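Local coordinates for malonyl CoA reductase (malonate semialdehyde-forming) (Sulfolobus tokodaii, PDB 2EP5), which probably reduces malonyl-CoA to malonate semialdehyde with NADPH, as a member of the aspartate-semialdehyde dehydrogenase family, at residues A[269-274]-A[345-350]; A[103-108]-A[338-343]. All coordinates share one frame; numbering follows the deposited sequence.

Contact 1 (A[269-274]-A[345-350]); sequences KSLPQQ and KELGYI
Leu271 and Leu347 supply the apolar part of this contact, which sits beside the last turn of helix 334-347. Leu271 CD1 lies 3.9 Å from Leu347 CD2, and the two side chains run obliquely past each other. The leucine of the short helix 271-274 has its CG anti to the backbone N (chi1 -180°), which carries the branched end toward helix 334-347. Its other methyl, Leu271 CD2, approaches the aliphatic part of Glu346 more loosely, 4.4 Å from Glu346 CG. Leu271 is buried and also packs on Trp126, whereas Glu346 and Leu347 remain partly exposed.

None of the hydrogen bonds of the region joins the two segments; they lie within a segment or run to neighbouring residues. Gln273 folds back so that its OE1 accepts from Ser270 N at 2.9 Å, the donor lying in the amide plane on a lone pair of the oxygen. Its NE2 is held by Pro281 O and Glu123 OE2, so both ends of the amide are engaged and its rotation is fixed. Ser270, at the N-cap position, turns its OG to Glu123 O instead of capping the helix.

On the other side, helix 334-347 is closed at Gly348, whose N bonds to Lys345 O at 3.1 Å. Gly348 has a positive phi (91°), a conformation that glycine adopts readily. A Schellman motif thus ends the C-terminal helix, and a leucine from the first turn of a short helix packs beside that end.

Contact 2 (A[103-108]-A[338-343]); sequences IVVSNA and ILTVEV
Val105 faces Thr340 and Val341 in the strand-to-helix packing of a Rossmann-type nucleotide-binding domain, with strand 103-106 of the parallel sheet packed against the C-terminal helix 334-347. The valine's CB points at the helix, and its two methyls divide between neighbouring helix residues. CG1, anti to the backbone N (chi1 -177°), reaches the methyl of Thr340, while CG2, anti to the carbonyl carbon, turns to Val341. Each pair of side chains meets at a slant, and the nearest CA atoms, those of Val105 and Val341, stay 7.4 Å apart.

Thr340 uses its two branches differently: its methyl faces Val105, and its OG1 is hydrogen-bonded to Ile336 O, one turn back, and to Asn148 ND2. The packing continues into the neighbouring strand, since Val105 and Val341 both touch Leu82 of strand 80-83. At the end of strand 103-106, Ser106 OG accepts from Ala108 N at 3.0 Å, an ST turn. In the interface itself the separations are 4.2 Å for Val105 CG1 to Thr340 CG2 and 4.1 Å for Val105 CG2 to Val341 CG2.

Both contacts use helix 334-347, yet they illustrate how one helix meets different surroundings along its length. Contact 2 is buried, its centre about 10 Å from the centre of the chain, and packs the helix on the nucleotide-binding sheet through beta-branched side chains. Contact 1 is only partly buried, its centre about 16 Å from that of the chain, where a polar residue lends its aliphatic part and the helix ends. With centres about 12 Å apart, the two adjoin: Pro272 CG lies 4.2 Å from Val343 CG2, and Ile350 O is 3.6 Å from Ile103 CD1. The helix therefore touches both strand 103-106 and helix 271-274.

Contact 1 (A[269-274]-A[345-350])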
loop_
_atom_site.group_PDB
_atom_site.type_symbol
_atom_site.label_atom_id
_atom_site.label_comp_id
_atom_site.label_asym_id
_atom_site.label_seq_id
_atom_site.Cartn_x
_atom_site.Cartn_y
_atom_site.Cartn_z
ATOM N N LYS A 269 -28.815 18.244 -15.265
ATOM C CA LYS A 269 -29.780 17.154 -15.161
ATOM C C LYS A 269 -30.210 16.811 -16.577
ATOM O O LYS A 269 -30.165 17.658 -17.466
ATOM C CB LYS A 269 -31.008 17.560 -14.342
ATOM C CG LYS A 269 -30.764 17.682 -12.851
ATOM C CD LYS A 269 -32.084 17.766 -12.103
ATOM C CE LYS A 269 -31.894 18.287 -10.692
ATOM N NZ LYS A 269 -31.466 19.719 -10.711
ATOM N N SER A 270 -30.626 15.571 -16.790
ATOM C CA SER A 270 -31.044 15.151 -18.115
ATOM C C SER A 270 -32.298 14.287 -18.008
ATOM O O SER A 270 -32.949 14.261 -16.963
ATOM C CB SER A 270 -29.904 14.383 -18.790
ATOM O OG SER A 270 -30.185 14.131 -20.151
ATOM N N LEU A 271 -32.625 13.582 -19.088
ATOM C CA LEU A 271 -33.805 12.722 -19.136
ATOM C C LEU A 271 -33.854 11.687 -18.015
ATOM O O LEU A 271 -34.911 11.462 -17.420
ATOM C CB LEU A 271 -33.888 12.028 -20.499
ATOM C CG LEU A 271 -35.071 11.084 -20.750
ATOM C CD1 LEU A 271 -35.408 11.072 -22.236
ATOM C CD2 LEU A 271 -34.735 9.684 -20.258
ATOM N N PRO A 272 -32.714 11.035 -17.717
ATOM C CA PRO A 272 -32.700 10.031 -16.645
ATOM C C PRO A 272 -33.150 10.616 -15.300
ATOM O O PRO A 272 -33.802 9.936 -14.507
ATOM C CB PRO A 272 -31.244 9.569 -16.623
ATOM C CG PRO A 272 -30.822 9.723 -18.059
ATOM C CD PRO A 272 -31.427 11.057 -18.437
ATOM N N GLN A 273 -32.799 11.874 -15.046
ATOM C CA GLN A 273 -33.186 12.538 -13.800
ATOM C C GLN A 273 -34.650 12.972 -13.853
ATOM O O GLN A 273 -35.361 12.937 -12.851
ATOM C CB GLN A 273 -32.318 13.776 -13.549
ATOM C CG GLN A 273 -30.909 13.496 -13.053
ATOM C CD GLN A 273 -30.033 12.808 -14.085
ATOM O OE1 GLN A 273 -30.013 13.189 -15.261
ATOM N NE2 GLN A 273 -29.287 11.802 -13.646
ATOM N N GLN A 274 -35.091 13.384 -15.033
ATOM C CA GLN A 274 -36.453 13.847 -15.223
ATOM C C GLN A 274 -37.483 12.733 -15.091
ATOM O O GLN A 274 -38.547 12.934 -14.513
ATOM C CB GLN A 274 -36.577 14.517 -16.587
ATOM C CG GLN A 274 -35.791 15.813 -16.703
ATOM C CD GLN A 274 -35.590 16.239 -18.146
ATOM O OE1 GLN A 274 -36.495 16.113 -18.976
ATOM N NE2 GLN A 274 -34.403 16.754 -18.453
ATOM N N LYS A 345 -36.345 1.484 -22.190
ATOM C CA LYS A 345 -37.715 1.117 -21.851
ATOM C C LYS A 345 -38.544 2.403 -21.817
ATOM O O LYS A 345 -39.643 2.465 -22.369
ATOM C CB LYS A 345 -37.759 0.415 -20.488
ATOM C CG LYS A 345 -39.163 0.078 -19.990
ATOM C CD LYS A 345 -39.876 -0.898 -20.915
ATOM C CE LYS A 345 -41.302 -1.180 -20.441
ATOM N NZ LYS A 345 -42.006 -2.173 -21.306
ATOM N N GLU A 346 -37.995 3.430 -21.179
ATOM C CA GLU A 346 -38.654 4.729 -21.069
ATOM C C GLU A 346 -38.980 5.344 -22.434
ATOM O O GLU A 346 -40.002 6.013 -22.593
ATOM C CB GLU A 346 -37.761 5.687 -20.273
ATOM C CG GLU A 346 -38.269 7.121 -20.162
ATOM C CD GLU A 346 -39.612 7.206 -19.475
ATOM O OE1 GLU A 346 -39.884 6.350 -18.605
ATOM O OE2 GLU A 346 -40.391 8.131 -19.795
ATOM N N LEU A 347 -38.117 5.118 -23.420
ATOM C CA LEU A 347 -38.326 5.677 -24.749
ATOM C C LEU A 347 -39.086 4.765 -25.715
ATOM O O LEU A 347 -39.379 5.156 -26.847
ATOM C CB LEU A 347 -36.980 6.082 -25.356
ATOM C CG LEU A 347 -36.241 7.157 -24.559
ATOM C CD1 LEU A 347 -34.948 7.556 -25.267
ATOM C CD2 LEU A 347 -37.155 8.363 -24.397
ATOM N N GLY A 348 -39.403 3.550 -25.282
ATOM C CA GLY A 348 -40.144 2.652 -26.149
ATOM C C GLY A 348 -39.349 1.715 -27.038
ATOM O O GLY A 348 -39.937 0.968 -27.818
ATOM N N TYR A 349 -38.023 1.752 -26.964
ATOM C CA TYR A 349 -37.234 0.827 -27.765
ATOM C C TYR A 349 -37.317 -0.505 -27.038
ATOM O O TYR A 349 -37.091 -1.560 -27.621
ATOM C CB TYR A 349 -35.774 1.264 -27.846
ATOM C CG TYR A 349 -35.566 2.636 -28.434
ATOM C CD1 TYR A 349 -35.665 3.779 -27.644
ATOM C CD2 TYR A 349 -35.262 2.791 -29.782
ATOM C CE1 TYR A 349 -35.460 5.049 -28.184
ATOM C CE2 TYR A 349 -35.056 4.054 -30.335
ATOM C CZ TYR A 349 -35.154 5.176 -29.535
ATOM O OH TYR A 349 -34.939 6.420 -30.080
ATOM N N ILE A 350 -37.642 -0.418 -25.747
ATOM C CA ILE A 350 -37.787 -1.564 -24.848
ATOM C C ILE A 350 -36.542 -2.445 -24.726
ATOM O O ILE A 350 -36.372 -3.376 -25.535
ATOM C CB ILE A 350 -39.007 -2.414 -25.248
ATOM C CG1 ILE A 350 -40.226 -1.504 -25.381
ATOM C CG2 ILE A 350 -39.297 -3.464 -24.187
ATOM C CD1 ILE A 350 -40.459 -0.608 -24.185
ATOM O OXT ILE A 350 -35.732 -2.180 -23.814
#

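Contact 2 (A[103-108]-A[338-343])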
loop_
_atom_site.group_PDB
_atom_site.type_symbol
_atom_site.label_atom_id
_atom_site.label_comp_id
_atom_site.label_asym_id
_atom_site.label_seq_id
_atom_site.Cartn_x
_atom_site.Cartn_y
_atom_site.Cartn_z
ATOM N N ILE A 103 -31.638 -8.503 -28.595
ATOM C CA ILE A 103 -31.356 -7.098 -28.294
ATOM C C ILE A 103 -30.194 -7.150 -27.288
ATOM O O ILE A 103 -30.343 -7.675 -26.180
ATOM C CB ILE A 103 -32.549 -6.394 -27.620
ATOM C CG1 ILE A 103 -33.726 -6.291 -28.597
ATOM C CG2 ILE A 103 -32.122 -5.008 -27.148
ATOM C CD1 ILE A 103 -34.940 -5.603 -28.017
ATOM N N VAL A 104 -29.037 -6.621 -27.683
ATOM C CA VAL A 104 -27.857 -6.643 -26.826
ATOM C C VAL A 104 -27.372 -5.257 -26.415
ATOM O O VAL A 104 -27.229 -4.366 -27.260
ATOM C CB VAL A 104 -26.675 -7.360 -27.534
ATOM C CG1 VAL A 104 -25.463 -7.412 -26.617
ATOM C CG2 VAL A 104 -27.086 -8.758 -27.959
ATOM N N VAL A 105 -27.120 -5.089 -25.115
ATOM C CA VAL A 105 -26.597 -3.841 -24.547
ATOM C C VAL A 105 -25.292 -4.269 -23.873
ATOM O O VAL A 105 -25.298 -5.009 -22.880
ATOM C CB VAL A 105 -27.543 -3.234 -23.491
ATOM C CG1 VAL A 105 -26.974 -1.909 -22.988
ATOM C CG2 VAL A 105 -28.920 -3.012 -24.086
ATOM N N SER A 106 -24.174 -3.800 -24.416
ATOM C CA SER A 106 -22.865 -4.202 -23.924
ATOM C C SER A 106 -21.886 -3.089 -23.581
ATOM O O SER A 106 -21.884 -2.030 -24.223
ATOM C CB SER A 106 -22.229 -5.127 -24.967
ATOM O OG SER A 106 -20.829 -5.204 -24.803
ATOM N N ASN A 107 -21.050 -3.322 -22.566
ATOM C CA ASN A 107 -20.052 -2.326 -22.208
ATOM C C ASN A 107 -18.654 -2.743 -22.658
ATOM O O ASN A 107 -17.661 -2.137 -22.271
ATOM C CB ASN A 107 -20.093 -1.970 -20.698
ATOM C CG ASN A 107 -20.030 -3.189 -19.768
ATOM O OD1 ASN A 107 -20.803 -3.278 -18.808
ATOM N ND2 ASN A 107 -19.105 -4.106 -20.026
ATOM N N ALA A 108 -18.584 -3.776 -23.493
ATOM C CA ALA A 108 -17.305 -4.244 -24.037
ATOM C C ALA A 108 -16.979 -3.365 -25.245
ATOM O O ALA A 108 -17.878 -2.906 -25.942
ATOM C CB ALA A 108 -17.406 -5.700 -24.459
ATOM N N ILE A 338 -27.061 -0.642 -17.135
ATOM C CA ILE A 338 -28.383 -0.835 -16.560
ATOM C C ILE A 338 -29.216 0.427 -16.775
ATOM O O ILE A 338 -30.412 0.352 -17.076
ATOM C CB ILE A 338 -28.260 -1.174 -15.045
ATOM C CG1 ILE A 338 -27.639 -2.568 -14.886
ATOM C CG2 ILE A 338 -29.619 -1.102 -14.362
ATOM C CD1 ILE A 338 -27.244 -2.917 -13.457
ATOM N N LEU A 339 -28.579 1.585 -16.636
ATOM C CA LEU A 339 -29.273 2.857 -16.817
ATOM C C LEU A 339 -29.666 3.006 -18.286
ATOM O O LEU A 339 -30.699 3.599 -18.614
ATOM C CB LEU A 339 -28.371 4.034 -16.414
ATOM C CG LEU A 339 -29.022 5.247 -15.734
ATOM C CD1 LEU A 339 -28.296 6.506 -16.167
ATOM C CD2 LEU A 339 -30.487 5.364 -16.083
ATOM N N THR A 340 -28.833 2.471 -19.174
ATOM C CA THR A 340 -29.112 2.549 -20.599
ATOM C C THR A 340 -30.366 1.751 -20.904
ATOM O O THR A 340 -31.209 2.193 -21.682
ATOM C CB THR A 340 -27.927 2.019 -21.438
ATOM O OG1 THR A 340 -26.775 2.840 -21.202
ATOM C CG2 THR A 340 -28.265 2.058 -22.929
ATOM N N VAL A 341 -30.498 0.580 -20.280
ATOM C CA VAL A 341 -31.685 -0.247 -20.493
ATOM C C VAL A 341 -32.925 0.485 -19.965
ATOM O O VAL A 341 -33.971 0.500 -20.622
ATOM C CB VAL A 341 -31.589 -1.630 -19.780
ATOM C CG1 VAL A 341 -32.850 -2.435 -20.057
ATOM C CG2 VAL A 341 -30.370 -2.399 -20.269
ATOM N N GLU A 342 -32.809 1.102 -18.792
ATOM C CA GLU A 342 -33.950 1.824 -18.228
ATOM C C GLU A 342 -34.426 2.905 -19.206
ATOM O O GLU A 342 -35.625 3.050 -19.456
ATOM C CB GLU A 342 -33.580 2.459 -16.882
ATOM C CG GLU A 342 -32.861 1.506 -15.936
ATOM C CD GLU A 342 -32.657 2.076 -14.539
ATOM O OE1 GLU A 342 -32.572 3.311 -14.388
ATOM O OE2 GLU A 342 -32.565 1.279 -13.584
ATOM N N VAL A 343 -33.483 3.657 -19.764
ATOM C CA VAL A 343 -33.818 4.708 -20.716
ATOM C C VAL A 343 -34.545 4.135 -21.940
ATOM O O VAL A 343 -35.548 4.689 -22.390
ATOM C CB VAL A 343 -32.547 5.449 -21.202
ATOM C CG1 VAL A 343 -32.899 6.376 -22.356
ATOM C CG2 VAL A 343 -31.920 6.236 -20.051
#